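Local coordinates for peptidase M16 domain protein (Alicyclobacillus acidocaldarius subsp. acidocaldarius DSM 446, PDB 4XEA) that probably hydrolyses peptides or proteins as a metallopeptidase of the M16 family, and holds a nickel ion at its metal site in this crystal, at residues A[57-62]-A[174-179]; A[63-68]-A[127-132]; A[88-93]-A[164-169]; A[117-122]-A[183-188]. All blocks are in the same frame, centred on the assembly; numbering follows the deposited sequence.

Contact 1 of 4, residues A[57-62]-A[174-179]. With NI (nickel (II) ion), chain C.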
# COMPACT_ATOMS: atom_id res chain seq x y z
N ASP A 57 21.91 -18.42 12.97
CA ASP A 57 20.89 -17.73 12.22
C ASP A 57 20.83 -16.26 12.59
O ASP A 57 21.04 -15.89 13.74
CB ASP A 57 19.55 -18.43 12.41
CG ASP A 57 19.47 -19.74 11.63
OD1 ASP A 57 19.99 -19.80 10.49
OD2 ASP A 57 18.91 -20.72 12.16
N GLY A 58 20.55 -15.41 11.60
CA GLY A 58 20.33 -14.00 11.87
C GLY A 58 21.32 -13.06 11.23
O GLY A 58 21.15 -11.86 11.36
N ILE A 59 22.33 -13.56 10.52
CA ILE A 59 23.44 -12.70 10.14
C ILE A 59 23.12 -11.74 9.04
O ILE A 59 23.48 -10.57 9.18
CB ILE A 59 24.78 -13.45 9.87
CG1 ILE A 59 25.28 -14.04 11.21
CG2 ILE A 59 25.86 -12.47 9.34
CD1 ILE A 59 26.61 -14.79 11.13
N ALA A 60 22.44 -12.19 7.98
CA ALA A 60 22.03 -11.29 6.90
C ALA A 60 21.32 -10.05 7.48
O ALA A 60 21.63 -8.90 7.11
CB ALA A 60 21.14 -12.00 5.87
N HIS A 61 20.42 -10.29 8.42
CA HIS A 61 19.57 -9.24 8.99
C HIS A 61 20.32 -8.35 9.99
O HIS A 61 20.08 -7.14 10.08
CB HIS A 61 18.36 -9.91 9.62
CG HIS A 61 17.57 -9.02 10.50
ND1 HIS A 61 17.74 -9.00 11.86
CD2 HIS A 61 16.63 -8.09 10.21
CE1 HIS A 61 16.92 -8.11 12.39
NE2 HIS A 61 16.22 -7.56 11.41
N PHE A 62 21.23 -8.96 10.75
CA PHE A 62 22.15 -8.20 11.63
C PHE A 62 22.99 -7.20 10.79
O PHE A 62 23.11 -6.00 11.13
CB PHE A 62 23.05 -9.20 12.38
CG PHE A 62 23.60 -8.68 13.68
CD1 PHE A 62 24.45 -7.60 13.71
CD2 PHE A 62 23.33 -9.35 14.87
CE1 PHE A 62 24.99 -7.15 14.92
CE2 PHE A 62 23.86 -8.90 16.07
CZ PHE A 62 24.68 -7.81 16.10
N ARG A 174 22.30 -14.00 19.95
CA ARG A 174 23.24 -13.87 21.06
C ARG A 174 24.59 -14.54 20.80
O ARG A 174 25.61 -14.07 21.32
CB ARG A 174 22.57 -14.40 22.35
CG ARG A 174 23.49 -15.14 23.34
CD ARG A 174 23.87 -14.30 24.55
NE ARG A 174 25.20 -13.68 24.45
CZ ARG A 174 25.47 -12.37 24.57
NH1 ARG A 174 26.72 -11.95 24.47
NH2 ARG A 174 24.50 -11.48 24.79
N ALA A 175 24.63 -15.61 20.01
CA ALA A 175 25.92 -16.28 19.74
C ALA A 175 26.70 -15.62 18.60
O ALA A 175 27.88 -15.92 18.41
CB ALA A 175 25.72 -17.77 19.46
N ILE A 176 26.07 -14.73 17.83
CA ILE A 176 26.76 -14.07 16.71
C ILE A 176 27.97 -13.28 17.24
O ILE A 176 27.87 -12.63 18.27
CB ILE A 176 25.78 -13.13 15.91
CG1 ILE A 176 24.74 -13.95 15.15
CG2 ILE A 176 26.54 -12.26 14.91
CD1 ILE A 176 23.69 -13.13 14.41
N THR A 177 29.12 -13.39 16.56
CA THR A 177 30.32 -12.66 16.95
C THR A 177 30.70 -11.67 15.86
O THR A 177 30.36 -11.84 14.68
CB THR A 177 31.51 -13.61 17.16
OG1 THR A 177 31.92 -14.11 15.88
CG2 THR A 177 31.14 -14.79 18.07
N LYS A 178 31.44 -10.64 16.23
CA LYS A 178 31.92 -9.64 15.28
C LYS A 178 32.69 -10.30 14.13
O LYS A 178 32.57 -9.89 12.98
CB LYS A 178 32.80 -8.59 15.98
CG LYS A 178 33.31 -7.49 15.06
CD LYS A 178 34.13 -6.43 15.81
CE LYS A 178 35.54 -6.91 16.11
NZ LYS A 178 36.03 -6.23 17.31
N GLU A 179 33.46 -11.33 14.46
CA GLU A 179 34.28 -12.08 13.50
C GLU A 179 33.42 -12.73 12.42
O GLU A 179 33.70 -12.66 11.21
CB GLU A 179 35.03 -13.18 14.28
CG GLU A 179 36.19 -12.71 15.15
CD GLU A 179 35.81 -11.86 16.40
OE1 GLU A 179 34.78 -12.12 17.07
OE2 GLU A 179 36.58 -10.92 16.73
NI NI C . 15.23 -5.60 11.68
O HOH W 1 13.98 -3.50 11.56
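Ile176 plugs a buried apolar pocket beneath the start of the metal-binding helix 59-66, with Ile59, Phe62 and the backbone of Asp57 and Gly58 as its walls. Its outermost methyl does nearly all the touching: Ile176 CD1 lies 3.7 Å from Ile59 CG1. The same methyl sits 3.8 Å from Phe62 CD2, approaching that ring obliquely. Ile176 holds CG1 anti to the carbonyl carbon (chi1 -69°) and then runs extended, which carries CD1 the full length of the chain into the pocket; an isoleucine is long enough to put a methyl between Ile59 and Phe62. These two, one helical turn apart, flank it, and Leu181 of helix 178-188 packs on all three side chains. Gly58 supplies the floor, its C atom 4.0 Å from Ile176 CD1. A CB at Gly58 would point toward that methyl, and at phi 117° it would be jammed against the carbonyl oxygen of Asp57, which by itself calls for glycine. Gly58 is the N-cap residue, and its O accepts the first-turn bond from Phe62 N at 3.0 Å. The helix begun here bears the HXXEH signature of M16 peptidases, the inverted form of the HEXXH zinc motif. His61 takes no part in the apolar pocket; its NE2 binds the nickel ion at 2.2 Å, with His65 and Glu136 completing the protein ligands. Asp57, partly exposed, makes a salt bridge to Arg44, while its carbonyl oxygen accepts from Ser172 OG.

Contact 2 of 4, residues A[63-68]-A[127-132]. With NA (sodium ion), chain B; NI (nickel (II) ion), chain C.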
# COMPACT_ATOMS: atom_id res chain seq x y z
N LEU A 63 23.56 -7.67 9.69
CA LEU A 63 24.34 -6.80 8.79
C LEU A 63 23.46 -5.67 8.24
O LEU A 63 23.89 -4.52 8.16
CB LEU A 63 24.97 -7.59 7.65
CG LEU A 63 26.09 -8.57 8.01
CD1 LEU A 63 26.50 -9.31 6.75
CD2 LEU A 63 27.32 -7.79 8.65
N GLU A 64 22.20 -5.98 7.93
CA GLU A 64 21.27 -4.96 7.45
C GLU A 64 21.12 -3.86 8.45
O GLU A 64 21.14 -2.68 8.09
CB GLU A 64 19.89 -5.56 7.09
CG GLU A 64 18.87 -4.52 6.58
CD GLU A 64 17.48 -4.75 7.17
OE1 GLU A 64 16.95 -5.86 7.05
OE2 GLU A 64 16.96 -3.84 7.82
N HIS A 65 20.96 -4.22 9.72
CA HIS A 65 20.80 -3.23 10.75
C HIS A 65 22.07 -2.36 10.86
O HIS A 65 21.98 -1.15 11.08
CB HIS A 65 20.55 -3.89 12.10
CG HIS A 65 19.10 -4.05 12.42
ND1 HIS A 65 18.52 -3.44 13.51
CD2 HIS A 65 18.12 -4.72 11.79
CE1 HIS A 65 17.23 -3.75 13.54
NE2 HIS A 65 16.97 -4.53 12.51
N LYS A 66 23.23 -3.00 10.75
CA LYS A 66 24.49 -2.34 11.05
C LYS A 66 25.08 -1.63 9.83
O LYS A 66 26.03 -0.85 9.96
CB LYS A 66 25.47 -3.36 11.64
CG LYS A 66 25.20 -3.72 13.14
CD LYS A 66 24.82 -2.53 14.04
CE LYS A 66 25.87 -1.39 14.10
NZ LYS A 66 25.34 -0.14 14.76
N MSE A 67 24.49 -1.86 8.67
CA MSE A 67 24.98 -1.25 7.43
C MSE A 67 24.89 0.27 7.47
O MSE A 67 25.70 0.94 6.83
CB MSE A 67 24.21 -1.76 6.21
CG MSE A 67 24.93 -1.54 4.89
SE MSE A 67 26.68 -2.49 4.90
CE MSE A 67 26.05 -4.24 5.48
N PHE A 68 23.93 0.80 8.23
CA PHE A 68 23.70 2.23 8.26
C PHE A 68 24.66 2.97 9.20
O PHE A 68 24.76 4.18 9.11
CB PHE A 68 22.24 2.51 8.61
CG PHE A 68 21.29 2.07 7.53
CD1 PHE A 68 20.96 2.94 6.50
CD2 PHE A 68 20.80 0.78 7.51
CE1 PHE A 68 20.09 2.54 5.47
CE2 PHE A 68 19.94 0.35 6.48
CZ PHE A 68 19.57 1.24 5.46
N GLU A 127 27.40 -5.60 20.48
CA GLU A 127 26.64 -5.90 21.70
C GLU A 127 25.30 -5.12 21.77
O GLU A 127 24.23 -5.72 21.94
CB GLU A 127 27.47 -5.66 22.96
CG GLU A 127 26.88 -6.31 24.21
CD GLU A 127 26.53 -7.77 23.99
OE1 GLU A 127 27.36 -8.62 24.33
OE2 GLU A 127 25.44 -8.06 23.44
N LYS A 128 25.35 -3.81 21.55
CA LYS A 128 24.14 -2.98 21.58
C LYS A 128 23.06 -3.52 20.65
O LYS A 128 21.89 -3.62 21.04
CB LYS A 128 24.46 -1.53 21.20
CG LYS A 128 23.23 -0.61 21.24
CD LYS A 128 23.59 0.82 21.03
CE LYS A 128 22.34 1.69 21.01
NZ LYS A 128 22.68 3.07 20.62
N GLU A 129 23.45 -3.88 19.43
CA GLU A 129 22.49 -4.22 18.42
C GLU A 129 21.87 -5.60 18.71
O GLU A 129 20.79 -5.88 18.23
CB GLU A 129 23.12 -4.18 17.02
CG GLU A 129 22.12 -4.08 15.86
CD GLU A 129 21.44 -2.72 15.78
OE1 GLU A 129 20.28 -2.66 15.34
OE2 GLU A 129 22.07 -1.71 16.16
N LYS A 130 22.55 -6.44 19.50
CA LYS A 130 22.00 -7.77 19.85
C LYS A 130 20.74 -7.62 20.71
O LYS A 130 19.76 -8.35 20.52
CB LYS A 130 23.02 -8.63 20.62
CG LYS A 130 24.01 -9.42 19.77
CD LYS A 130 25.02 -10.12 20.68
CE LYS A 130 26.16 -10.76 19.89
NZ LYS A 130 26.77 -11.91 20.62
N GLY A 131 20.79 -6.70 21.66
CA GLY A 131 19.65 -6.39 22.52
C GLY A 131 18.45 -5.86 21.74
O GLY A 131 17.29 -6.22 22.02
N ILE A 132 18.75 -5.00 20.75
CA ILE A 132 17.72 -4.37 19.91
C ILE A 132 17.04 -5.42 19.04
O ILE A 132 15.83 -5.39 18.86
CB ILE A 132 18.32 -3.23 19.03
CG1 ILE A 132 18.83 -2.09 19.92
CG2 ILE A 132 17.29 -2.72 18.02
CD1 ILE A 132 19.54 -0.97 19.17
NA NA B . 27.97 0.86 5.87
NI NI C . 15.23 -5.60 11.68
O HOH W 2 28.22 0.32 8.33
O HOH W 3 28.70 2.99 6.37
O HOH W 1 13.98 -3.50 11.56
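His65 and Glu129 meet beside the nickel site, where the HXXEH helix 59-66 of the M16 fold faces helix 123-141. His65 NE2 binds the nickel ion at 2.2 Å, together with His61, Glu136 and a water. The far nitrogen of the ring, His65 ND1, donates to Glu129 OE1 at 2.7 Å. This His-carboxylate bond uses the anti side of the oxygen, and the imidazole and carboxylate planes stand 57° apart. With one ring nitrogen on the metal and the other on a carboxylate, the imidazole has little freedom to turn, which makes glutamate an apt second-shell partner. Glu129 points toward helix 59-66 and bends at chi2 (71°), which sets OE1 at the ring and OE2 by Lys66. Lys66 lies alongside, its chain curled so that Lys66 CD packs 3.6 Å from Glu129 OE2. The ammonium of Lys66 makes a salt bridge with Glu69, and its pairing with Glu129 OE2 is long. Farther along, the chain meets a sodium ion that Phe115 and Ser118 also bind. Here the ligand is a backbone oxygen: Met67 O sits 2.5 Å from the sodium.

Contact 3 of 4, residues A[88-93]-A[164-169]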
# COMPACT_ATOMS: atom_id res chain seq x y z
N ALA A 88 15.92 -0.32 3.87
CA ALA A 88 16.48 -1.62 3.51
C ALA A 88 15.54 -2.72 3.98
O ALA A 88 14.66 -2.47 4.78
CB ALA A 88 17.85 -1.77 4.11
N TYR A 89 15.74 -3.93 3.48
CA TYR A 89 15.12 -5.12 4.03
C TYR A 89 16.04 -6.33 3.81
O TYR A 89 16.93 -6.32 2.95
CB TYR A 89 13.68 -5.35 3.46
CG TYR A 89 13.65 -5.72 1.97
CD1 TYR A 89 13.94 -7.02 1.56
CD2 TYR A 89 13.36 -4.78 0.98
CE1 TYR A 89 13.94 -7.38 0.20
CE2 TYR A 89 13.36 -5.12 -0.36
CZ TYR A 89 13.65 -6.43 -0.75
OH TYR A 89 13.65 -6.79 -2.07
N THR A 90 15.81 -7.36 4.62
CA THR A 90 16.40 -8.69 4.42
C THR A 90 15.28 -9.67 4.16
O THR A 90 14.22 -9.62 4.84
CB THR A 90 17.10 -9.12 5.69
OG1 THR A 90 17.99 -8.08 6.10
CG2 THR A 90 17.87 -10.42 5.48
N THR A 91 15.47 -10.51 3.16
CA THR A 91 14.53 -11.61 2.90
C THR A 91 15.29 -12.94 2.87
O THR A 91 16.44 -13.03 3.33
CB THR A 91 13.58 -11.39 1.69
OG1 THR A 91 12.58 -12.44 1.70
CG2 THR A 91 14.30 -11.41 0.34
N PHE A 92 14.64 -13.99 2.39
CA PHE A 92 15.21 -15.34 2.49
C PHE A 92 16.54 -15.44 1.79
O PHE A 92 17.46 -16.12 2.28
CB PHE A 92 14.23 -16.37 1.92
CG PHE A 92 12.94 -16.41 2.64
CD1 PHE A 92 12.91 -16.70 4.01
CD2 PHE A 92 11.75 -16.13 2.00
CE1 PHE A 92 11.72 -16.73 4.72
CE2 PHE A 92 10.54 -16.20 2.72
CZ PHE A 92 10.55 -16.48 4.08
N ASP A 93 16.63 -14.84 0.61
CA ASP A 93 17.76 -15.07 -0.28
C ASP A 93 18.43 -13.81 -0.82
O ASP A 93 19.32 -13.90 -1.70
CB ASP A 93 17.36 -16.01 -1.44
CG ASP A 93 16.21 -15.48 -2.30
OD1 ASP A 93 15.72 -14.35 -2.05
OD2 ASP A 93 15.77 -16.20 -3.21
N ILE A 164 13.30 -20.94 10.18
CA ILE A 164 13.66 -19.93 11.16
C ILE A 164 13.34 -18.54 10.61
O ILE A 164 13.63 -18.24 9.45
CB ILE A 164 15.15 -20.01 11.49
CG1 ILE A 164 15.48 -21.45 11.89
CG2 ILE A 164 15.52 -19.06 12.67
CD1 ILE A 164 14.77 -21.91 13.16
N ASP A 165 12.78 -17.68 11.44
CA ASP A 165 12.41 -16.35 10.96
C ASP A 165 13.66 -15.53 10.58
O ASP A 165 14.76 -15.79 11.03
CB ASP A 165 11.53 -15.59 11.97
CG ASP A 165 10.67 -14.48 11.29
OD1 ASP A 165 10.67 -14.32 10.01
OD2 ASP A 165 10.02 -13.77 12.04
N ILE A 166 13.45 -14.54 9.75
CA ILE A 166 14.52 -13.75 9.14
C ILE A 166 15.53 -13.17 10.12
O ILE A 166 16.73 -13.19 9.84
CB ILE A 166 13.93 -12.71 8.16
CG1 ILE A 166 13.37 -13.46 6.91
CG2 ILE A 166 14.99 -11.65 7.75
CD1 ILE A 166 12.33 -12.66 6.15
N ALA A 167 15.06 -12.71 11.29
CA ALA A 167 15.92 -12.15 12.33
C ALA A 167 16.69 -13.20 13.16
O ALA A 167 17.59 -12.85 13.92
CB ALA A 167 15.08 -11.23 13.27
N GLY A 168 16.37 -14.47 12.99
CA GLY A 168 16.98 -15.54 13.78
C GLY A 168 16.20 -15.77 15.05
O GLY A 168 15.03 -15.41 15.12
N THR A 169 16.85 -16.36 16.05
CA THR A 169 16.26 -16.48 17.41
C THR A 169 17.04 -15.60 18.40
O THR A 169 18.09 -15.06 18.07
CB THR A 169 16.25 -17.95 17.91
OG1 THR A 169 17.60 -18.44 18.02
CG2 THR A 169 15.49 -18.87 16.95
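Thr91 and Ile166 bring their CA atoms to 6.6 Å of each other where strand 84-90, at the edge of the six-stranded mixed sheet, runs out against a type I turn spanning Asp165 to Gly168. The turn closes with Gly168 N bonded to Asp165 O, and the positive phi of its last residue suits glycine. Ile166, the second residue of the turn, is thrust across the end of the strand. Its CG2 branch rests 3.6 Å from Thr90 O and also meets the methyl of the same residue, Thr90 CG2, at 3.9 Å. The longer branch passes on to the backbone, with Ile166 CD1 4.1 Å from Thr91 CA, while CG1 comes obliquely to the Phe92 ring. Threonine's two branches serve two partners: with OG1 beside its nitrogen (chi1 -52°) and CG2 anti to it, the methyl faces the isoleucine and the hydroxyl is left to bond Glu64 of the metal-binding helix. Cutting Ile166 back to an alanine would probably open a gap between the Thr90 methyl and the Phe92 ring, leaving the turn with little hold on the strand end. Phe92 is also packed edge-to-face with Phe313. Aspartate suits the first turn position, for its carboxylate folds back on the turn and makes a salt bridge with Arg146 as well. Asp165 OD1 accepts from Ile166 N at 2.8 Å, a weak bond bent to 148°.

Contact 4 of 4, residues A[117-122]-A[183-188]. With NA (sodium ion), chain B.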
# COMPACT_ATOMS: atom_id res chain seq x y z
N GLN A 117 29.24 -0.38 0.83
CA GLN A 117 30.60 -0.92 0.56
C GLN A 117 31.61 -0.72 1.69
O GLN A 117 32.78 -1.06 1.53
CB GLN A 117 31.14 -0.40 -0.79
CG GLN A 117 30.41 -1.04 -1.96
CD GLN A 117 30.82 -0.55 -3.32
OE1 GLN A 117 31.16 0.66 -3.55
NE2 GLN A 117 30.77 -1.48 -4.27
N SER A 118 31.18 -0.14 2.81
CA SER A 118 31.99 -0.16 4.04
C SER A 118 31.12 -0.55 5.21
O SER A 118 29.94 -0.21 5.24
CB SER A 118 32.61 1.22 4.34
OG SER A 118 33.35 1.69 3.25
N ILE A 119 31.69 -1.25 6.18
CA ILE A 119 30.91 -1.58 7.38
C ILE A 119 31.70 -1.13 8.56
O ILE A 119 32.93 -1.17 8.52
CB ILE A 119 30.62 -3.08 7.52
CG1 ILE A 119 29.50 -3.26 8.55
CG2 ILE A 119 31.89 -3.84 7.91
CD1 ILE A 119 28.87 -4.60 8.60
N HIS A 120 31.01 -0.69 9.61
CA HIS A 120 31.66 -0.14 10.79
C HIS A 120 31.16 -0.85 12.04
O HIS A 120 30.22 -0.41 12.70
CB HIS A 120 31.48 1.39 10.84
CG HIS A 120 32.05 2.10 9.64
ND1 HIS A 120 33.36 2.56 9.59
CD2 HIS A 120 31.50 2.41 8.44
CE1 HIS A 120 33.57 3.13 8.41
NE2 HIS A 120 32.47 3.04 7.69
N LEU A 121 31.81 -1.96 12.36
CA LEU A 121 31.46 -2.77 13.52
C LEU A 121 32.48 -2.63 14.62
O LEU A 121 33.68 -2.61 14.36
CB LEU A 121 31.41 -4.24 13.11
CG LEU A 121 30.41 -4.63 12.04
CD1 LEU A 121 30.48 -6.12 11.83
CD2 LEU A 121 29.02 -4.19 12.45
N THR A 122 32.00 -2.58 15.86
CA THR A 122 32.85 -2.57 17.05
C THR A 122 32.26 -3.60 18.01
O THR A 122 31.07 -3.94 17.90
CB THR A 122 32.86 -1.20 17.77
OG1 THR A 122 31.59 -0.98 18.40
CG2 THR A 122 33.17 -0.05 16.79
N LEU A 183 33.17 -11.87 8.49
CA LEU A 183 33.37 -12.92 7.50
C LEU A 183 32.24 -12.89 6.48
O LEU A 183 32.47 -12.87 5.27
CB LEU A 183 33.42 -14.28 8.16
CG LEU A 183 33.28 -15.44 7.16
CD1 LEU A 183 34.59 -15.59 6.37
CD2 LEU A 183 32.92 -16.69 7.89
N CYS A 184 31.00 -12.87 6.97
CA CYS A 184 29.85 -12.87 6.07
C CYS A 184 29.82 -11.62 5.24
O CYS A 184 29.52 -11.70 4.06
CB CYS A 184 28.54 -13.09 6.82
SG CYS A 184 28.50 -14.69 7.54
N TYR A 185 30.17 -10.47 5.81
CA TYR A 185 30.18 -9.23 5.05
C TYR A 185 31.26 -9.30 3.95
O TYR A 185 30.99 -8.94 2.81
CB TYR A 185 30.41 -8.00 5.94
CG TYR A 185 30.52 -6.71 5.16
CD1 TYR A 185 31.77 -6.12 4.88
CD2 TYR A 185 29.38 -6.07 4.69
CE1 TYR A 185 31.85 -4.97 4.15
CE2 TYR A 185 29.46 -4.93 3.96
CZ TYR A 185 30.68 -4.37 3.70
OH TYR A 185 30.72 -3.23 2.98
N ASP A 186 32.45 -9.76 4.30
CA ASP A 186 33.53 -9.84 3.32
C ASP A 186 33.18 -10.85 2.22
O ASP A 186 33.48 -10.61 1.06
CB ASP A 186 34.92 -10.16 3.96
CG ASP A 186 35.54 -8.96 4.68
OD1 ASP A 186 35.13 -7.76 4.51
OD2 ASP A 186 36.52 -9.23 5.43
N THR A 187 32.50 -11.93 2.57
CA THR A 187 32.18 -12.98 1.61
C THR A 187 31.07 -12.56 0.65
O THR A 187 31.17 -12.81 -0.56
CB THR A 187 31.77 -14.26 2.32
OG1 THR A 187 32.83 -14.70 3.17
CG2 THR A 187 31.40 -15.40 1.33
N PHE A 188 30.01 -11.93 1.18
CA PHE A 188 28.78 -11.74 0.42
C PHE A 188 28.55 -10.36 -0.10
O PHE A 188 27.73 -10.17 -0.97
CB PHE A 188 27.57 -12.18 1.26
CG PHE A 188 27.48 -13.66 1.47
CD1 PHE A 188 27.86 -14.23 2.67
CD2 PHE A 188 27.03 -14.50 0.45
CE1 PHE A 188 27.80 -15.61 2.88
CE2 PHE A 188 26.93 -15.88 0.65
CZ PHE A 188 27.31 -16.45 1.87
NA NA B . 27.97 0.86 5.87
O HOH W 2 28.22 0.32 8.33
O HOH W 3 28.70 2.99 6.37
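Ile119 packs over one face of the Tyr185 ring, and this is the tight half of the contact. Ile119 CB sits 4.0 Å from the centroid of the Tyr185 ring and only 7° off the ring normal, a CH-pi contact almost over the centre. The CG2 methyl joins it over the same face, 3.8 Å from Tyr185 CD1. With Ile119 CG1 anti to the backbone nitrogen (chi1 -164°), CG2 takes the crowded position between nitrogen and carbonyl carbon, and from there it reaches the ring; the branch at CB thus adds a methyl to the same face. Beyond the ring, the phenol oxygen pushes in beside the backbone, Tyr185 OH lying 3.0 Å from Gln117 C, and bonds to Val116 O. A phenylalanine in place of Tyr185 could keep the CH-pi contact with Ile119 but would probably leave Val116 O without this partner and open a small gap beside Gln117. In the fold, helix 178-188 here packs against the loop that joins helix 105-116 to helix 123-141, and Tyr189 stacks on Tyr185 as well. The other half is looser and more polar. Gln117 and Ser118 direct their CB atoms away from the helix, and the amide of Gln117 bonds to Gln215. The loop spends its backbone on the sodium ion instead: Ser118 O binds it at 2.3 Å, beside Met67 O, Phe115 O and two waters. One of those waters accepts from His120 N at 3.2 Å, tying the next peptide to the ion's shell.

Contacts 1 and 2 are buried and share helix 59-66, one gripping its start and the other its later part; both reach the nickel ion. Contact 1 is purely apolar across its segments, whereas contact 2 is polar, and Lys130 from the latter bonds to the carbonyl oxygens of Arg174 and Ile176 in the former. Contacts 3 and 4 are only partly buried and reach helix 59-66 differently: contact 3 through the Thr90–Glu64 hydrogen bond, contact 4 through Leu63 against Ile119. Contact 4 shares helix 178-188 with contact 1 and the sodium ion with contact 2. Contacts 3 and 4 do not touch, their centres about 17 Å apart.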